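Side-chain contacts in beta-glucosidase (Chaetomella raphigera, PDB 6JXG), which probably hydrolyses terminal, non-reducing beta-D-glucosyl residues with release of beta-D-glucose, as a secreted family 3 glycoside hydrolase of cellulose breakdown: residues N367-D371 / R372-T376; G505-G508 / Q509-N513; L670-K673 / D674-W678; V557-R560 / H561-A565; V295-D298 / Q299-A303. All coordinates share one frame; numbering follows the deposited sequence.

Interaction 1 of 5, residues N367-D371 / R372-T376; sequences NSCSD and RGCDT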
loop_
_atom_site.group_PDB
_atom_site.type_symbol
_atom_site.label_atom_id
_atom_site.label_comp_id
_atom_site.label_asym_id
_atom_site.label_seq_id
_atom_site.Cartn_x
_atom_site.Cartn_y
_atom_site.Cartn_z
ATOM N N ASN A 367 20.836 1.437 8.948
ATOM C CA ASN A 367 19.891 2.154 9.820
ATOM C C ASN A 367 20.433 3.476 10.361
ATOM O O ASN A 367 19.906 3.971 11.347
ATOM C CB ASN A 367 19.479 1.259 10.985
ATOM C CG ASN A 367 18.775 0.014 10.531
ATOM O OD1 ASN A 367 17.896 0.054 9.657
ATOM N ND2 ASN A 367 19.158 -1.140 11.128
ATOM N N SER A 368 21.435 4.047 9.667
ATOM C CA SER A 368 22.064 5.240 10.118
ATOM C C SER A 368 21.313 6.502 9.887
ATOM O O SER A 368 21.697 7.503 10.439
ATOM C CB SER A 368 23.482 5.389 9.505
ATOM O OG SER A 368 23.473 5.556 8.086
ATOM N N CYS A 369 20.236 6.524 9.100
ATOM C CA CYS A 369 19.475 7.782 8.933
ATOM C C CYS A 369 18.200 7.589 9.664
ATOM O O CYS A 369 17.495 6.623 9.401
ATOM C CB CYS A 369 19.184 8.100 7.420
ATOM S SG CYS A 369 20.677 8.099 6.340
ATOM N N SER A 370 17.847 8.546 10.518
ATOM C CA SER A 370 16.666 8.477 11.342
ATOM C C SER A 370 15.422 8.311 10.454
ATOM O O SER A 370 15.242 9.036 9.453
ATOM C CB SER A 370 16.575 9.767 12.148
ATOM O OG SER A 370 15.403 9.788 12.904
ATOM N N ASP A 371 14.570 7.349 10.779
ATOM C CA ASP A 371 13.355 7.097 9.996
ATOM C C ASP A 371 13.619 6.909 8.493
ATOM O O ASP A 371 12.762 7.136 7.690
ATOM C CB ASP A 371 12.312 8.201 10.216
ATOM C CG ASP A 371 11.860 8.315 11.671
ATOM O OD1 ASP A 371 11.865 7.296 12.377
ATOM O OD2 ASP A 371 11.415 9.412 12.058
ATOM N N ARG A 372 14.812 6.420 8.153
ATOM C CA ARG A 372 15.286 6.155 6.753
ATOM C C ARG A 372 15.273 7.441 5.915
ATOM O O ARG A 372 15.131 7.390 4.674
ATOM C CB ARG A 372 14.482 5.052 6.055
ATOM C CG ARG A 372 14.134 3.866 6.950
ATOM C CD ARG A 372 15.369 3.006 7.196
ATOM N NE ARG A 372 16.232 3.527 8.265
ATOM C CZ ARG A 372 16.110 3.285 9.544
ATOM N NH1 ARG A 372 16.980 3.831 10.377
ATOM N NH2 ARG A 372 15.197 2.461 10.016
ATOM N N GLY A 373 15.511 8.566 6.584
ATOM C CA GLY A 373 15.485 9.898 5.963
ATOM C C GLY A 373 16.742 10.250 5.201
ATOM O O GLY A 373 17.326 11.321 5.380
ATOM N N CYS A 374 17.124 9.405 4.278
ATOM C CA CYS A 374 18.092 9.742 3.271
ATOM C C CYS A 374 17.942 8.747 2.111
ATOM O O CYS A 374 17.388 7.621 2.296
ATOM C CB CYS A 374 19.529 9.628 3.874
ATOM S SG CYS A 374 20.111 7.958 4.241
ATOM N N ASP A 375 18.569 9.074 0.964
ATOM C CA ASP A 375 18.647 8.144 -0.179
ATOM C C ASP A 375 20.124 7.900 -0.474
ATOM O O ASP A 375 20.668 8.421 -1.446
ATOM C CB ASP A 375 17.928 8.738 -1.382
ATOM C CG ASP A 375 17.914 7.817 -2.608
ATOM O OD1 ASP A 375 18.123 6.627 -2.455
ATOM O OD2 ASP A 375 17.768 8.325 -3.750
ATOM N N THR A 376 20.762 7.169 0.406
ATOM C CA THR A 376 22.208 6.942 0.387
ATOM C C THR A 376 22.402 5.448 0.424
ATOM O O THR A 376 21.777 4.741 1.233
ATOM C CB THR A 376 22.877 7.587 1.609
ATOM O OG1 THR A 376 22.641 8.981 1.534
ATOM C CG2 THR A 376 24.382 7.381 1.562
HETATM O O HOH W 1 18.919 4.344 7.247
#

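Interaction 2 of 5, residues G505-G508 / Q509-N513; sequences GVSG and QESGN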
loop_
_atom_site.group_PDB
_atom_site.type_symbol
_atom_site.label_atom_id
_atom_site.label_comp_id
_atom_site.label_asym_id
_atom_site.label_seq_id
_atom_site.Cartn_x
_atom_site.Cartn_y
_atom_site.Cartn_z
ATOM N N GLY A 505 11.677 -1.667 -7.747
ATOM C CA GLY A 505 10.890 -1.114 -6.649
ATOM C C GLY A 505 11.656 -0.884 -5.373
ATOM O O GLY A 505 12.860 -0.646 -5.419
ATOM N N VAL A 506 10.967 -1.026 -4.231
ATOM C CA VAL A 506 11.485 -0.714 -2.915
ATOM C C VAL A 506 10.975 -1.815 -1.988
ATOM O O VAL A 506 9.807 -1.890 -1.643
ATOM C CB VAL A 506 11.139 0.711 -2.437
ATOM C CG1 VAL A 506 12.006 1.716 -3.181
ATOM C CG2 VAL A 506 9.702 1.074 -2.781
ATOM N N SER A 507 11.888 -2.723 -1.700
ATOM C CA SER A 507 11.524 -4.107 -1.372
ATOM C C SER A 507 12.092 -4.685 -0.085
ATOM O O SER A 507 12.032 -5.892 0.123
ATOM C CB SER A 507 11.808 -5.055 -2.588
ATOM O OG SER A 507 13.185 -5.183 -2.921
ATOM N N GLY A 508 12.538 -3.835 0.845
ATOM C CA GLY A 508 12.857 -4.333 2.160
ATOM C C GLY A 508 14.134 -5.138 2.210
ATOM O O GLY A 508 14.941 -5.153 1.245
ATOM N N GLN A 509 14.280 -5.890 3.309
ATOM C CA GLN A 509 15.565 -6.508 3.674
ATOM C C GLN A 509 16.136 -7.492 2.680
ATOM O O GLN A 509 17.395 -7.617 2.566
ATOM C CB GLN A 509 15.488 -7.171 5.058
ATOM C CG GLN A 509 14.563 -8.413 5.133
ATOM C CD GLN A 509 14.278 -8.819 6.560
ATOM O OE1 GLN A 509 13.965 -7.977 7.405
ATOM N NE2 GLN A 509 14.406 -10.106 6.851
ATOM N N GLU A 510 15.237 -8.206 2.005
ATOM C CA GLU A 510 15.677 -9.185 1.018
ATOM C C GLU A 510 15.843 -8.667 -0.424
ATOM O O GLU A 510 16.165 -9.452 -1.326
ATOM C CB GLU A 510 14.759 -10.416 1.062
ATOM C CG GLU A 510 15.071 -11.282 2.284
ATOM C CD GLU A 510 16.251 -12.215 2.157
ATOM O OE1 GLU A 510 16.523 -12.761 1.027
ATOM O OE2 GLU A 510 16.915 -12.416 3.202
ATOM N N SER A 511 15.761 -7.354 -0.596
ATOM C CA SER A 511 15.825 -6.687 -1.913
ATOM C C SER A 511 16.810 -7.338 -2.913
ATOM O O SER A 511 16.414 -7.801 -3.990
ATOM C CB SER A 511 16.185 -5.184 -1.720
ATOM O OG SER A 511 16.285 -4.505 -2.962
ATOM N N GLY A 512 18.085 -7.313 -2.577
ATOM C CA GLY A 512 19.127 -7.763 -3.481
ATOM C C GLY A 512 19.037 -9.253 -3.805
ATOM O O GLY A 512 19.418 -9.666 -4.929
ATOM N N ASN A 513 18.508 -10.067 -2.885
ATOM C CA ASN A 513 18.213 -11.490 -3.231
ATOM C C ASN A 513 17.087 -11.653 -4.254
ATOM O O ASN A 513 17.220 -12.382 -5.289
ATOM C CB ASN A 513 17.957 -12.331 -1.984
ATOM C CG ASN A 513 19.250 -12.689 -1.276
ATOM O OD1 ASN A 513 20.301 -12.802 -1.914
ATOM N ND2 ASN A 513 19.172 -12.929 0.002
HETATM O O HOH W 2 14.615 -2.340 -2.711
HETATM O O HOH W 3 12.351 -8.081 1.544
#

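Interaction 3 of 5, residues L670-K673 / D674-W678; sequences LRRK and DLSYW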
loop_
_atom_site.group_PDB
_atom_site.type_symbol
_atom_site.label_atom_id
_atom_site.label_comp_id
_atom_site.label_asym_id
_atom_site.label_seq_id
_atom_site.Cartn_x
_atom_site.Cartn_y
_atom_site.Cartn_z
ATOM N N LEU A 670 -16.780 -11.709 -9.989
ATOM C CA LEU A 670 -17.244 -10.352 -9.933
ATOM C C LEU A 670 -18.321 -10.172 -8.864
ATOM O O LEU A 670 -19.329 -10.929 -8.802
ATOM C CB LEU A 670 -17.805 -9.888 -11.287
ATOM C CG LEU A 670 -16.787 -9.810 -12.398
ATOM C CD1 LEU A 670 -17.508 -9.753 -13.761
ATOM C CD2 LEU A 670 -15.930 -8.562 -12.210
ATOM N N ARG A 671 -18.076 -9.214 -7.990
ATOM C CA ARG A 671 -19.071 -8.828 -6.996
ATOM C C ARG A 671 -20.095 -7.916 -7.658
ATOM O O ARG A 671 -19.791 -7.236 -8.629
ATOM C CB ARG A 671 -18.386 -8.070 -5.845
ATOM C CG ARG A 671 -17.399 -8.889 -5.021
ATOM C CD ARG A 671 -16.563 -7.991 -4.150
ATOM N NE ARG A 671 -15.773 -7.045 -4.968
ATOM C CZ ARG A 671 -14.940 -6.178 -4.423
ATOM N NH1 ARG A 671 -14.745 -6.150 -3.103
ATOM N NH2 ARG A 671 -14.332 -5.320 -5.188
ATOM N N ARG A 672 -21.281 -7.824 -7.115
ATOM C CA ARG A 672 -22.227 -6.861 -7.617
ATOM C C ARG A 672 -21.643 -5.465 -7.673
ATOM O O ARG A 672 -21.863 -4.722 -8.625
ATOM C CB ARG A 672 -23.526 -6.889 -6.728
ATOM C CG ARG A 672 -24.554 -5.846 -7.125
ATOM C CD ARG A 672 -26.044 -6.155 -6.735
ATOM N NE ARG A 672 -26.110 -7.282 -5.866
ATOM C CZ ARG A 672 -26.652 -8.468 -6.054
ATOM N NH1 ARG A 672 -27.387 -8.820 -7.074
ATOM N NH2 ARG A 672 -26.458 -9.319 -5.092
ATOM N N LYS A 673 -20.894 -5.072 -6.622
ATOM C CA LYS A 673 -20.249 -3.759 -6.560
ATOM C C LYS A 673 -19.309 -3.520 -7.733
ATOM O O LYS A 673 -19.151 -2.403 -8.164
ATOM C CB LYS A 673 -19.464 -3.598 -5.239
ATOM C CG LYS A 673 -19.135 -2.153 -4.969
ATOM C CD LYS A 673 -18.419 -1.987 -3.599
ATOM C CE LYS A 673 -18.203 -0.541 -3.238
ATOM N NZ LYS A 673 -17.501 -0.315 -1.936
ATOM N N ASP A 674 -18.692 -4.574 -8.224
ATOM C CA ASP A 674 -17.706 -4.449 -9.296
ATOM C C ASP A 674 -18.362 -4.022 -10.613
ATOM O O ASP A 674 -17.671 -3.506 -11.509
ATOM C CB ASP A 674 -16.978 -5.774 -9.478
ATOM C CG ASP A 674 -16.073 -6.102 -8.310
ATOM O OD1 ASP A 674 -15.484 -5.114 -7.819
ATOM O OD2 ASP A 674 -15.988 -7.308 -7.882
ATOM N N LEU A 675 -19.676 -4.230 -10.677
ATOM C CA LEU A 675 -20.499 -3.925 -11.831
ATOM C C LEU A 675 -21.452 -2.771 -11.589
ATOM O O LEU A 675 -22.376 -2.558 -12.388
ATOM C CB LEU A 675 -21.312 -5.156 -12.235
ATOM C CG LEU A 675 -20.470 -6.370 -12.604
ATOM C CD1 LEU A 675 -21.358 -7.589 -12.725
ATOM C CD2 LEU A 675 -19.683 -6.167 -13.884
ATOM N N SER A 676 -21.137 -1.929 -10.607
ATOM C CA SER A 676 -21.987 -0.825 -10.203
ATOM C C SER A 676 -21.294 0.503 -10.315
ATOM O O SER A 676 -20.045 0.625 -10.551
ATOM C CB SER A 676 -22.402 -1.006 -8.739
ATOM O OG SER A 676 -23.126 -2.200 -8.590
ATOM N N TYR A 677 -22.088 1.515 -10.116
ATOM C CA TYR A 677 -21.583 2.883 -10.031
ATOM C C TYR A 677 -22.373 3.599 -8.969
ATOM O O TYR A 677 -23.535 3.196 -8.661
ATOM C CB TYR A 677 -21.649 3.597 -11.384
ATOM C CG TYR A 677 -23.084 3.902 -11.854
ATOM C CD1 TYR A 677 -23.749 5.052 -11.447
ATOM C CD2 TYR A 677 -23.763 2.992 -12.615
ATOM C CE1 TYR A 677 -25.050 5.324 -11.841
ATOM C CE2 TYR A 677 -25.072 3.241 -13.041
ATOM C CZ TYR A 677 -25.709 4.392 -12.663
ATOM O OH TYR A 677 -27.004 4.573 -13.112
ATOM N N TRP A 678 -21.786 4.657 -8.429
ATOM C CA TRP A 678 -22.457 5.510 -7.461
ATOM C C TRP A 678 -23.283 6.621 -8.140
ATOM O O TRP A 678 -22.722 7.483 -8.840
ATOM C CB TRP A 678 -21.461 6.174 -6.516
ATOM C CG TRP A 678 -22.120 6.964 -5.455
ATOM C CD1 TRP A 678 -22.356 8.295 -5.498
ATOM C CD2 TRP A 678 -22.673 6.507 -4.183
ATOM N NE1 TRP A 678 -22.943 8.731 -4.315
ATOM C CE2 TRP A 678 -23.162 7.650 -3.505
ATOM C CE3 TRP A 678 -22.745 5.271 -3.535
ATOM C CZ2 TRP A 678 -23.787 7.588 -2.255
ATOM C CZ3 TRP A 678 -23.338 5.204 -2.277
ATOM C CH2 TRP A 678 -23.843 6.387 -1.624
#

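Interaction 4 of 5, residues V557-R560 / H561-A565; sequences VDYR and HFDQA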
loop_
_atom_site.group_PDB
_atom_site.type_symbol
_atom_site.label_atom_id
_atom_site.label_comp_id
_atom_site.label_asym_id
_atom_site.label_seq_id
_atom_site.Cartn_x
_atom_site.Cartn_y
_atom_site.Cartn_z
ATOM N N VAL A 557 -7.994 9.186 -12.733
ATOM C CA VAL A 557 -6.726 9.194 -12.058
ATOM C C VAL A 557 -5.911 8.018 -12.609
ATOM O O VAL A 557 -6.466 6.977 -12.954
ATOM C CB VAL A 557 -7.022 9.063 -10.581
ATOM C CG1 VAL A 557 -5.926 8.452 -9.825
ATOM C CG2 VAL A 557 -7.399 10.423 -10.006
ATOM N N ASP A 558 -4.614 8.219 -12.748
ATOM C CA ASP A 558 -3.736 7.270 -13.355
ATOM C C ASP A 558 -4.291 6.811 -14.737
ATOM O O ASP A 558 -4.716 7.649 -15.541
ATOM C CB ASP A 558 -3.380 6.104 -12.379
ATOM C CG ASP A 558 -2.121 5.346 -12.795
ATOM O OD1 ASP A 558 -0.935 5.720 -12.477
ATOM O OD2 ASP A 558 -2.349 4.332 -13.466
ATOM N N TYR A 559 -4.307 5.513 -15.006
ATOM C CA TYR A 559 -4.650 5.008 -16.355
ATOM C C TYR A 559 -6.039 5.390 -16.840
ATOM O O TYR A 559 -6.272 5.458 -18.042
ATOM C CB TYR A 559 -4.456 3.480 -16.481
ATOM C CG TYR A 559 -5.446 2.622 -15.690
ATOM C CD1 TYR A 559 -6.510 2.028 -16.309
ATOM C CD2 TYR A 559 -5.283 2.419 -14.309
ATOM C CE1 TYR A 559 -7.437 1.269 -15.625
ATOM C CE2 TYR A 559 -6.149 1.596 -13.646
ATOM C CZ TYR A 559 -7.260 1.063 -14.284
ATOM O OH TYR A 559 -8.167 0.292 -13.578
ATOM N N ARG A 560 -6.976 5.569 -15.911
ATOM C CA ARG A 560 -8.317 6.062 -16.243
ATOM C C ARG A 560 -8.242 7.391 -17.010
ATOM O O ARG A 560 -8.983 7.592 -17.969
ATOM C CB ARG A 560 -9.121 6.256 -14.956
ATOM C CG ARG A 560 -9.456 4.964 -14.199
ATOM C CD ARG A 560 -9.868 5.286 -12.738
ATOM N NE ARG A 560 -10.735 4.230 -12.185
ATOM C CZ ARG A 560 -10.311 3.043 -11.756
ATOM N NH1 ARG A 560 -9.018 2.792 -11.772
ATOM N NH2 ARG A 560 -11.191 2.081 -11.395
ATOM N N HIS A 561 -7.343 8.271 -16.593
ATOM C CA HIS A 561 -7.076 9.514 -17.316
ATOM C C HIS A 561 -6.411 9.328 -18.655
ATOM O O HIS A 561 -6.865 9.902 -19.675
ATOM C CB HIS A 561 -6.279 10.481 -16.454
ATOM C CG HIS A 561 -5.749 11.666 -17.186
ATOM N ND1 HIS A 561 -6.543 12.682 -17.677
ATOM C CD2 HIS A 561 -4.472 12.019 -17.459
ATOM C CE1 HIS A 561 -5.773 13.593 -18.252
ATOM N NE2 HIS A 561 -4.514 13.218 -18.119
ATOM N N PHE A 562 -5.349 8.558 -18.672
ATOM C CA PHE A 562 -4.637 8.298 -19.944
ATOM C C PHE A 562 -5.640 7.728 -20.943
ATOM O O PHE A 562 -5.634 8.155 -22.141
ATOM C CB PHE A 562 -3.426 7.393 -19.761
ATOM C CG PHE A 562 -2.299 8.037 -19.012
ATOM C CD1 PHE A 562 -1.205 8.526 -19.677
ATOM C CD2 PHE A 562 -2.341 8.171 -17.604
ATOM C CE1 PHE A 562 -0.165 9.107 -19.015
ATOM C CE2 PHE A 562 -1.313 8.831 -16.926
ATOM C CZ PHE A 562 -0.209 9.287 -17.632
ATOM N N ASP A 563 -6.478 6.784 -20.473
ATOM C CA ASP A 563 -7.436 6.139 -21.356
ATOM C C ASP A 563 -8.492 7.191 -21.823
ATOM O O ASP A 563 -8.764 7.332 -23.024
ATOM C CB ASP A 563 -8.145 4.944 -20.668
ATOM C CG ASP A 563 -7.227 3.814 -20.347
ATOM O OD1 ASP A 563 -6.075 3.798 -20.837
ATOM O OD2 ASP A 563 -7.677 2.850 -19.642
ATOM N N GLN A 564 -9.062 7.943 -20.905
ATOM C CA GLN A 564 -10.178 8.878 -21.251
ATOM C C GLN A 564 -9.709 10.021 -22.160
ATOM O O GLN A 564 -10.441 10.510 -23.001
ATOM C CB GLN A 564 -10.786 9.494 -19.991
ATOM C CG GLN A 564 -11.947 10.490 -20.238
ATOM C CD GLN A 564 -13.108 9.903 -21.030
ATOM O OE1 GLN A 564 -13.784 10.614 -21.800
ATOM N NE2 GLN A 564 -13.378 8.618 -20.837
ATOM N N ALA A 565 -8.494 10.444 -21.971
ATOM C CA ALA A 565 -7.950 11.537 -22.714
ATOM C C ALA A 565 -7.171 11.081 -23.922
ATOM O O ALA A 565 -6.625 11.915 -24.624
ATOM C CB ALA A 565 -7.037 12.325 -21.786
#

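Interaction 5 of 5, residues V295-D298 / Q299-A303; sequences VGQD and QGYPA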
loop_
_atom_site.group_PDB
_atom_site.type_symbol
_atom_site.label_atom_id
_atom_site.label_comp_id
_atom_site.label_asym_id
_atom_site.label_seq_id
_atom_site.Cartn_x
_atom_site.Cartn_y
_atom_site.Cartn_z
ATOM N N VAL A 295 -10.716 -9.673 17.836
ATOM C CA VAL A 295 -9.518 -10.425 17.492
ATOM C C VAL A 295 -8.962 -11.332 18.609
ATOM O O VAL A 295 -7.936 -11.936 18.382
ATOM C CB VAL A 295 -8.388 -9.547 16.889
ATOM C CG1 VAL A 295 -8.966 -8.579 15.868
ATOM C CG2 VAL A 295 -7.634 -8.791 17.912
ATOM N N GLY A 296 -9.646 -11.410 19.763
ATOM C CA GLY A 296 -9.320 -12.343 20.857
ATOM C C GLY A 296 -8.142 -11.947 21.724
ATOM O O GLY A 296 -7.472 -12.822 22.301
ATOM N N GLN A 297 -7.885 -10.666 21.885
ATOM C CA GLN A 297 -6.723 -10.259 22.640
ATOM C C GLN A 297 -6.914 -10.281 24.197
ATOM O O GLN A 297 -5.973 -9.974 24.970
ATOM C CB GLN A 297 -6.238 -8.879 22.240
ATOM C CG GLN A 297 -5.722 -8.857 20.806
ATOM C CD GLN A 297 -5.189 -7.538 20.386
ATOM O OE1 GLN A 297 -5.386 -6.519 21.032
ATOM N NE2 GLN A 297 -4.535 -7.545 19.265
ATOM N N ASP A 298 -8.125 -10.586 24.622
ATOM C CA ASP A 298 -8.485 -10.521 26.025
ATOM C C ASP A 298 -8.012 -11.725 26.781
ATOM O O ASP A 298 -8.039 -11.670 28.027
ATOM C CB ASP A 298 -10.021 -10.424 26.181
ATOM C CG ASP A 298 -10.720 -11.529 25.554
ATOM O OD1 ASP A 298 -11.521 -12.200 26.240
ATOM O OD2 ASP A 298 -10.503 -11.770 24.349
ATOM N N GLN A 299 -7.623 -12.794 26.075
ATOM C CA GLN A 299 -7.054 -13.997 26.710
ATOM C C GLN A 299 -5.678 -14.267 26.132
ATOM O O GLN A 299 -5.569 -14.481 24.919
ATOM C CB GLN A 299 -7.865 -15.296 26.450
ATOM C CG GLN A 299 -9.362 -15.222 26.083
ATOM C CD GLN A 299 -9.696 -15.378 24.567
ATOM O OE1 GLN A 299 -8.876 -15.080 23.679
ATOM N NE2 GLN A 299 -10.926 -15.822 24.280
ATOM N N GLY A 300 -4.665 -14.276 26.983
ATOM C CA GLY A 300 -3.397 -14.914 26.660
ATOM C C GLY A 300 -2.557 -14.124 25.658
ATOM O O GLY A 300 -1.706 -14.704 24.961
ATOM N N TYR A 301 -2.737 -12.814 25.616
ATOM C CA TYR A 301 -1.853 -11.983 24.778
ATOM C C TYR A 301 -0.514 -11.703 25.421
ATOM O O TYR A 301 -0.435 -11.380 26.640
ATOM C CB TYR A 301 -2.554 -10.649 24.468
ATOM C CG TYR A 301 -2.271 -10.132 23.084
ATOM C CD1 TYR A 301 -1.546 -8.985 22.910
ATOM C CD2 TYR A 301 -2.769 -10.774 21.971
ATOM C CE1 TYR A 301 -1.290 -8.480 21.658
ATOM C CE2 TYR A 301 -2.472 -10.304 20.699
ATOM C CZ TYR A 301 -1.774 -9.121 20.564
ATOM O OH TYR A 301 -1.479 -8.619 19.351
ATOM N N PRO A 302 0.566 -11.708 24.629
ATOM C CA PRO A 302 1.865 -11.270 25.209
ATOM C C PRO A 302 1.930 -9.830 25.761
ATOM O O PRO A 302 1.136 -8.968 25.365
ATOM C CB PRO A 302 2.846 -11.453 24.067
ATOM C CG PRO A 302 2.212 -12.539 23.231
ATOM C CD PRO A 302 0.726 -12.271 23.284
ATOM N N ALA A 303 2.873 -9.627 26.668
ATOM C CA ALA A 303 3.141 -8.332 27.316
ATOM C C ALA A 303 4.197 -7.585 26.515
ATOM O O ALA A 303 4.930 -8.199 25.817
ATOM C CB ALA A 303 3.718 -8.619 28.712
HETATM O O HOH W 4 -4.821 -11.093 27.198
#

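Interaction 1 of 5, residues N367-D371 / R372-T376
Cys369 and Cys374 are joined by a disulfide, and Arg372, between them in the chain, folds its side chain back to hold the first half of the same loop. The two cysteines reach the bridge differently: SG of Cys369 stands opposite its own carbonyl carbon (chi1 -53°), whereas SG of Cys374 is wedged between backbone N and carbonyl carbon (chi1 70°). Arg372 is bent at both chi2 and chi3, and these bends curl the guanidinium back to Cys369 O, to which NH1 gives a weak, poorly aligned hydrogen bond of 3.0 Å. The same carbonyl oxygen takes the backbone N of Arg372 at 3.0 Å. A water accepts from Arg372 NE at 3.0 Å and also from Cys369 N, tying the side chain to the backbone a second time. Asn367 comes over one guanidinium face, its OD1 3.6 Å above the plane and centred on it, with amide and guanidinium planes 52° apart; that oxygen is itself hydrogen-bonded to Phe390 N. Outside the loop, Arg372 NH2 bonds Ala388 O and forms a salt bridge with Asp389, while Asp371 forms a salt bridge with Arg64 and a hydrogen bond with Tyr444 OH. Replacing Arg372 by an alanine would probably leave Asp389 without its charged mate, Cys369 O without the NH1 bond and the water without its NE donor. Gly373 N donates to Ser370 O at 2.9 Å. The disulfide closes a six-residue surface loop containing an inverse gamma turn centred on Gly373, whose Cys374 N to Arg372 O bond is weak, between strand 351-355 and helix 396-406 of the family 3 C-terminal domain.

Interaction 2 of 5, residues G505-G508 / Q509-N513
This is a buried turn-to-helix contact, in which Ser507 and Gly508 meet Ser511 where the chain leaves strand 498-503 and enters helix 511-519. The evidence for the turn is the bond from Ser511 N to Gly508 O, 3.0 Å long with an angle of 154° at the hydrogen, which closes a type I beta turn. Ser507 and Ser511 bring their hydroxyls to 3.2 Å, OG to OG. OG of Ser511 points anti to its backbone N (chi1 179°), where it is hydrogen-bonded to a water at 2.7 Å, and that water accepts from Ser507 N; His378 NE2 is a further partner of this hydroxyl. A second water donates to Ser507 O at 2.6 Å and accepts from Glu510 N. Glu510 occupies the N-cap position, and its OE1 receives ND2 of Asn513 at 2.8 Å, from above the carboxylate plane but within the amide plane of Asn513. Its other oxygen, OE2, bonds Tyr392 OH, and Gln509 OE1 is held by Ala71 N. Chemically, this is a polar junction inside the protein: one water links Ser507 N to the Ser511 hydroxyl and the other joins two backbone groups, consistent with directional bonds setting the geometry of the helix start.

Interaction 3 of 5, residues L670-K673 / D674-W678
Asp674 N bonds Arg671 O at 2.9 Å and so opens a short 3-10-like run of consecutive turns, continued by Leu675 N to Arg672 O and Ser676 N to Lys673 O, between strands 663-671 and 677-679. The setting is the fibronectin type III-like domain, and the first turn is clasped by a salt bridge between the side chains of Arg671 and Asp674. The Arg671 chain is bent at chi3 (-61°), which swings its guanidinium side-on to the carboxylate of Asp674. NE meets OD2 of Asp674 almost straight at 2.9 Å, and NH2 of Arg671 reaches the syn lone pair of OD1 at the same distance. Guanidinium and carboxylate are not coplanar, their planes being 42° apart. Asp674 OD2 also takes the backbone N of Arg671 at 2.8 Å, on the anti side, so this oxygen is gripped twice, both donors arriving from one face of the carboxylate. A leucine in place of Asp674 would probably leave NE and NH2 of Arg671 without their carboxylate, and its backbone N without its acceptor. The remaining NH1 of Arg671 pairs with Asp188 of helix 184-191, and Lys673 makes a cation-pi contact with Trp184 of that helix, so the turns lie against it. Beside the salt bridge, Leu670 CD1 and Leu675 CD2 pack at 4.2 Å, their side chains crossing at about a right angle. Arg672 O has two donors on opposite faces of its carbonyl plane: Leu675 N at 3.0 Å and the hydroxyl OG of Ser676 at 2.8 Å.

Interaction 4 of 5, residues V557-R560 / H561-A565
Tyr559 holds its ring between backbone N and carbonyl carbon (chi1 69°), while Asp563 turns its carboxylate opposite its own carbonyl carbon (chi1 -66°), and these two torsions bring the groups together one helical turn apart. They belong to the short helix 559-564, within the family 3 C-terminal domain range, with Asp558 at the N-cap position. OD2 of Asp563 lies near the plane of the Tyr559 ring, 3.6 Å from CD1 at its edge, and the carboxylate is turned 68° from the ring. The backbone supports this spacing: Asp563 N donates to Tyr559 O at 2.8 Å, and Gln564 N donates to Arg560 O at 3.0 Å, both regular i to i+4 helix bonds. The polar ends lead outward to other parts of the chain. Tyr559 OH bonds Asp130, with which Arg560 NH1 also forms a salt bridge; Arg560 NH2 reaches Gln649, and Asp563 OD1 pairs with Arg702. The Tyr559 ring is stacked on Phe573, and Phe562 meets Tyr540 edge-to-face. Within the first turn, Asp558 O receives weak bonds from the N atoms of both His561 and Phe562. That same oxygen also lies at the edge of the Phe562 ring, near its plane and 3.2 Å from CD2.

Interaction 5 of 5, residues V295-D298 / Q299-A303
The ring of Tyr301 has Gln297 on one face and the adjoining Pro302 on the other. CG of Gln297 sits 3.9 Å from the centroid of the Tyr301 ring and 27° off its normal, the geometry of a CH-pi contact. Pro302 CD lies 3.7 Å above the plane of the Tyr301 ring on the opposite side, offset toward the rim. Gln297 and Tyr301 run side by side, pointing the same way, because the glutamine is extended beyond CG (chi2 -178°) and so lies along the ring; its amide plane is tilted 38° to it. Gln297 NE2 comes to 3.2 Å from Tyr301 OH, but the angle is too poor for a hydrogen bond. The two groups are instead secured elsewhere: NE2 by Asn104 O and Gly149 O, and the hydroxyl by Ile103 O. At the base of the pair, a water donates to Gln297 O at 2.7 Å and accepts from Tyr301 N, linking the backbones where the side chains begin. The backbone beneath forms a type I turn from Gly296 to Gln299, and Gly296, with its positive phi, ends the preceding helix in a Schellman motif. The contact thus follows the C-terminal end of helix 278-294, with Gln297 and Asp298 resting on Trp292; Tyr301 and Pro302 lean on Lys99 of helix 84-100, and Val295 and Gln297 touch Gln151 of strand 151-157.

In the fold
Along the chain the order is interaction 5, 1, 2, 4 and 3. Interactions 1, 2 and 4 fall within the family 3 C-terminal domain range. The loops of 1 and 2 follow strands 351-355 and 498-503 of one six-stranded mixed sheet, and their centres are about 16 Å apart without touching. Interaction 4 spans helix 559-564, the next helix after that of interaction 2. Interaction 3 belongs to the fibronectin type III-like domain; its centre is about 20 Å from that of interaction 4. Interaction 5, after helix 278-294, lies about 46 Å from interaction 4, centre to centre. The contacts are therefore separate local turns and caps, distributed across a multidomain enzyme.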